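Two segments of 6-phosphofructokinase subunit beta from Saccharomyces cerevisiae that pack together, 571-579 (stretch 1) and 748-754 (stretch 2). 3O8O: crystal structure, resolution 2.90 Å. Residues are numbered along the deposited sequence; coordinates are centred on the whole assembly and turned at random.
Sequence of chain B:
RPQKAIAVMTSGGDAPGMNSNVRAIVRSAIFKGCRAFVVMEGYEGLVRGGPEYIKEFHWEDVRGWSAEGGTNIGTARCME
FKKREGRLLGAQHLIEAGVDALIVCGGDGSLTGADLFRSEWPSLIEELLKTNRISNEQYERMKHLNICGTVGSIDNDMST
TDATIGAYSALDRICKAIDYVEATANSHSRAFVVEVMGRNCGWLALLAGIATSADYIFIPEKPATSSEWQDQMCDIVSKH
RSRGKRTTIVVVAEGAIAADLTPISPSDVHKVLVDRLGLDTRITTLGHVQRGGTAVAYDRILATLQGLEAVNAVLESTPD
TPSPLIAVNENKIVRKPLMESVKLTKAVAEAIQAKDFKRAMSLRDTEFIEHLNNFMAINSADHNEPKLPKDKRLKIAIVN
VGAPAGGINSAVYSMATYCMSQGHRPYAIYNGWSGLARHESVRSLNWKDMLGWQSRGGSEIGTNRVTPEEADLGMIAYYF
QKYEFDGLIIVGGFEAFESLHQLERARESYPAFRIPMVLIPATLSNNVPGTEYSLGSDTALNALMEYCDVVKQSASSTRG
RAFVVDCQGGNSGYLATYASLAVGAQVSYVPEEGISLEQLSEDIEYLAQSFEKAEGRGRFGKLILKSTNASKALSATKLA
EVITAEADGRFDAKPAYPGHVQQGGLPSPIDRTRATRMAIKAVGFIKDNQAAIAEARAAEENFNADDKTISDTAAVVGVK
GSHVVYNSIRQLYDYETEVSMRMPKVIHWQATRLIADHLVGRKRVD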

# COMPACT_ATOMS: atom_id res chain seq x y z
N ASN B 571 -5.86 16.59 -9.08
CA ASN B 571 -7.29 16.41 -9.23
C ASN B 571 -7.79 16.88 -10.58
O ASN B 571 -9.02 16.91 -10.82
CB ASN B 571 -8.04 17.15 -8.13
CG ASN B 571 -7.80 16.57 -6.77
OD1 ASN B 571 -7.80 15.36 -6.59
ND2 ASN B 571 -7.62 17.43 -5.79
N SER B 572 -6.87 17.26 -11.46
CA SER B 572 -7.24 17.73 -12.78
C SER B 572 -7.03 16.69 -13.87
O SER B 572 -5.90 16.22 -14.08
CB SER B 572 -6.44 18.98 -13.15
OG SER B 572 -6.65 19.28 -14.51
N GLY B 573 -8.11 16.35 -14.57
CA GLY B 573 -8.05 15.37 -15.64
C GLY B 573 -7.58 15.95 -16.97
O GLY B 573 -7.61 15.29 -18.01
N TYR B 574 -7.14 17.19 -16.93
CA TYR B 574 -6.69 17.83 -18.14
C TYR B 574 -5.64 17.01 -18.91
O TYR B 574 -5.84 16.68 -20.08
CB TYR B 574 -6.12 19.21 -17.81
CG TYR B 574 -5.57 19.89 -19.03
CD1 TYR B 574 -6.41 20.51 -19.96
CD2 TYR B 574 -4.20 19.93 -19.26
CE1 TYR B 574 -5.90 21.14 -21.08
CE2 TYR B 574 -3.68 20.55 -20.35
CZ TYR B 574 -4.52 21.16 -21.26
OH TYR B 574 -3.95 21.84 -22.31
N LEU B 575 -4.53 16.68 -18.25
CA LEU B 575 -3.46 15.92 -18.89
C LEU B 575 -3.89 14.55 -19.41
O LEU B 575 -3.59 14.18 -20.54
CB LEU B 575 -2.29 15.78 -17.93
CG LEU B 575 -1.07 14.98 -18.42
CD1 LEU B 575 -0.43 15.54 -19.70
CD2 LEU B 575 -0.06 14.98 -17.30
N ALA B 576 -4.58 13.78 -18.58
CA ALA B 576 -5.03 12.47 -19.01
C ALA B 576 -5.95 12.59 -20.24
O ALA B 576 -5.84 11.81 -21.19
CB ALA B 576 -5.75 11.78 -17.88
N THR B 577 -6.85 13.57 -20.21
CA THR B 577 -7.79 13.77 -21.29
C THR B 577 -7.14 14.07 -22.62
O THR B 577 -7.35 13.34 -23.59
CB THR B 577 -8.78 14.90 -21.01
OG1 THR B 577 -9.59 14.56 -19.88
CG2 THR B 577 -9.66 15.14 -22.22
N TYR B 578 -6.34 15.12 -22.67
CA TYR B 578 -5.69 15.45 -23.93
C TYR B 578 -4.69 14.39 -24.37
O TYR B 578 -4.58 14.10 -25.57
CB TYR B 578 -5.08 16.86 -23.89
CG TYR B 578 -6.17 17.89 -24.01
CD1 TYR B 578 -6.95 18.25 -22.91
CD2 TYR B 578 -6.58 18.36 -25.27
CE1 TYR B 578 -8.10 19.02 -23.05
CE2 TYR B 578 -7.73 19.13 -25.41
CZ TYR B 578 -8.48 19.45 -24.31
OH TYR B 578 -9.62 20.18 -24.46
N ALA B 579 -3.99 13.79 -23.42
CA ALA B 579 -3.03 12.74 -23.78
C ALA B 579 -3.83 11.63 -24.49
O ALA B 579 -3.51 11.18 -25.61
CB ALA B 579 -2.35 12.18 -22.53
N HIS B 748 -13.02 23.06 -17.54
CA HIS B 748 -13.33 23.50 -18.88
C HIS B 748 -13.05 22.55 -20.03
O HIS B 748 -12.92 23.01 -21.18
CB HIS B 748 -12.64 24.85 -19.16
CG HIS B 748 -11.16 24.76 -19.32
ND1 HIS B 748 -10.28 24.97 -18.27
CD2 HIS B 748 -10.39 24.51 -20.41
CE1 HIS B 748 -9.04 24.85 -18.71
NE2 HIS B 748 -9.07 24.57 -20.00
N TRP B 749 -13.01 21.24 -19.79
CA TRP B 749 -12.74 20.32 -20.91
C TRP B 749 -13.55 19.04 -20.95
O TRP B 749 -13.19 18.09 -21.66
CB TRP B 749 -11.27 19.95 -20.92
CG TRP B 749 -10.91 19.41 -19.62
CD1 TRP B 749 -11.28 18.20 -19.09
CD2 TRP B 749 -10.22 20.10 -18.58
NE1 TRP B 749 -10.87 18.10 -17.78
CE2 TRP B 749 -10.21 19.25 -17.44
CE3 TRP B 749 -9.60 21.35 -18.50
CZ2 TRP B 749 -9.62 19.62 -16.23
CZ3 TRP B 749 -9.01 21.73 -17.29
CH2 TRP B 749 -9.03 20.86 -16.17
N GLN B 750 -14.66 19.04 -20.22
CA GLN B 750 -15.53 17.88 -20.15
C GLN B 750 -16.09 17.48 -21.51
O GLN B 750 -16.39 16.31 -21.74
CB GLN B 750 -16.67 18.15 -19.16
CG GLN B 750 -17.28 16.89 -18.54
CD GLN B 750 -16.29 16.11 -17.66
OE1 GLN B 750 -16.56 14.96 -17.28
NE2 GLN B 750 -15.16 16.72 -17.32
N ALA B 751 -16.20 18.45 -22.42
CA ALA B 751 -16.75 18.20 -23.74
C ALA B 751 -15.85 17.37 -24.65
O ALA B 751 -16.32 16.48 -25.39
CB ALA B 751 -17.07 19.52 -24.41
N THR B 752 -14.56 17.64 -24.59
CA THR B 752 -13.65 16.90 -25.44
C THR B 752 -13.50 15.47 -24.96
O THR B 752 -13.08 14.59 -25.71
CB THR B 752 -12.29 17.63 -25.53
OG1 THR B 752 -11.26 16.83 -24.94
CG2 THR B 752 -12.39 18.98 -24.83
N ARG B 753 -13.85 15.25 -23.69
CA ARG B 753 -13.80 13.91 -23.12
C ARG B 753 -14.69 13.02 -23.99
O ARG B 753 -14.33 11.89 -24.35
CB ARG B 753 -14.37 13.91 -21.70
CG ARG B 753 -13.61 14.69 -20.66
CD ARG B 753 -12.22 14.11 -20.38
NE ARG B 753 -12.22 12.68 -20.09
CZ ARG B 753 -13.05 12.09 -19.24
NH1 ARG B 753 -12.99 10.78 -19.04
NH2 ARG B 753 -13.95 12.81 -18.61
N LEU B 754 -15.86 13.57 -24.32
CA LEU B 754 -16.86 12.88 -25.13
C LEU B 754 -16.33 12.61 -26.52
O LEU B 754 -16.42 11.48 -27.02
CB LEU B 754 -18.12 13.72 -25.22
CG LEU B 754 -19.42 12.97 -24.94
CD1 LEU B 754 -20.57 13.80 -25.47
CD2 LEU B 754 -19.39 11.62 -25.63

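This is a small contact between the first turns of two helices, built on one tryptophan, two tyrosines and a threonine and held by packing alone, since no hydrogen bond crosses between the stretches. The helices run in roughly the same direction, with 32° between their axes and 9.9 Å at closest approach, and together the stretches bury 356 Å². The backbones come nearest where Thr 577 CA lies 6.3 Å from Arg 753 CA.

Trp 749, in the loop leading into its helix, gives the contact its largest covered area. Its CA-to-CB bond points toward the other stretch, and the indole lies against the start of the first helix. Tyr 574 CB sits over the six-membered ring, 3.8 Å from its centroid and nearly on the ring normal, a CH-pi contact. The Tyr 574 ring then turns its edge toward the same indole, with planes at 64° and CD1 3.6 Å from Trp 749 CE3. One residue thus supplies both an aliphatic and an aromatic contact to one flat surface.

Two hydrogen bonds within the first stretch order this helix start. Ser 572 OG, also bonded elsewhere in the structure, accepts one from Tyr 574 N at 3.2 Å, while Gly 573, at the N-cap position, offers its O to Thr 577 N at 2.9 Å. Ser 572 OG also lies 3.3 Å from Trp 749 CH2, so the hydroxyl that serves the helix end borders the indole as well.

One turn on, Tyr 578 leaves its backbone sideways but brings its ring end nearer: CE1 packs 3.9 Å from Trp 749 CB, and OH approaches Thr 752 CG2 at 3.0 Å. Thr 577 and Thr 752 both point toward the opposing stretch, and Thr 577 CG2 meets Thr 752 OG1 at 3.6 Å.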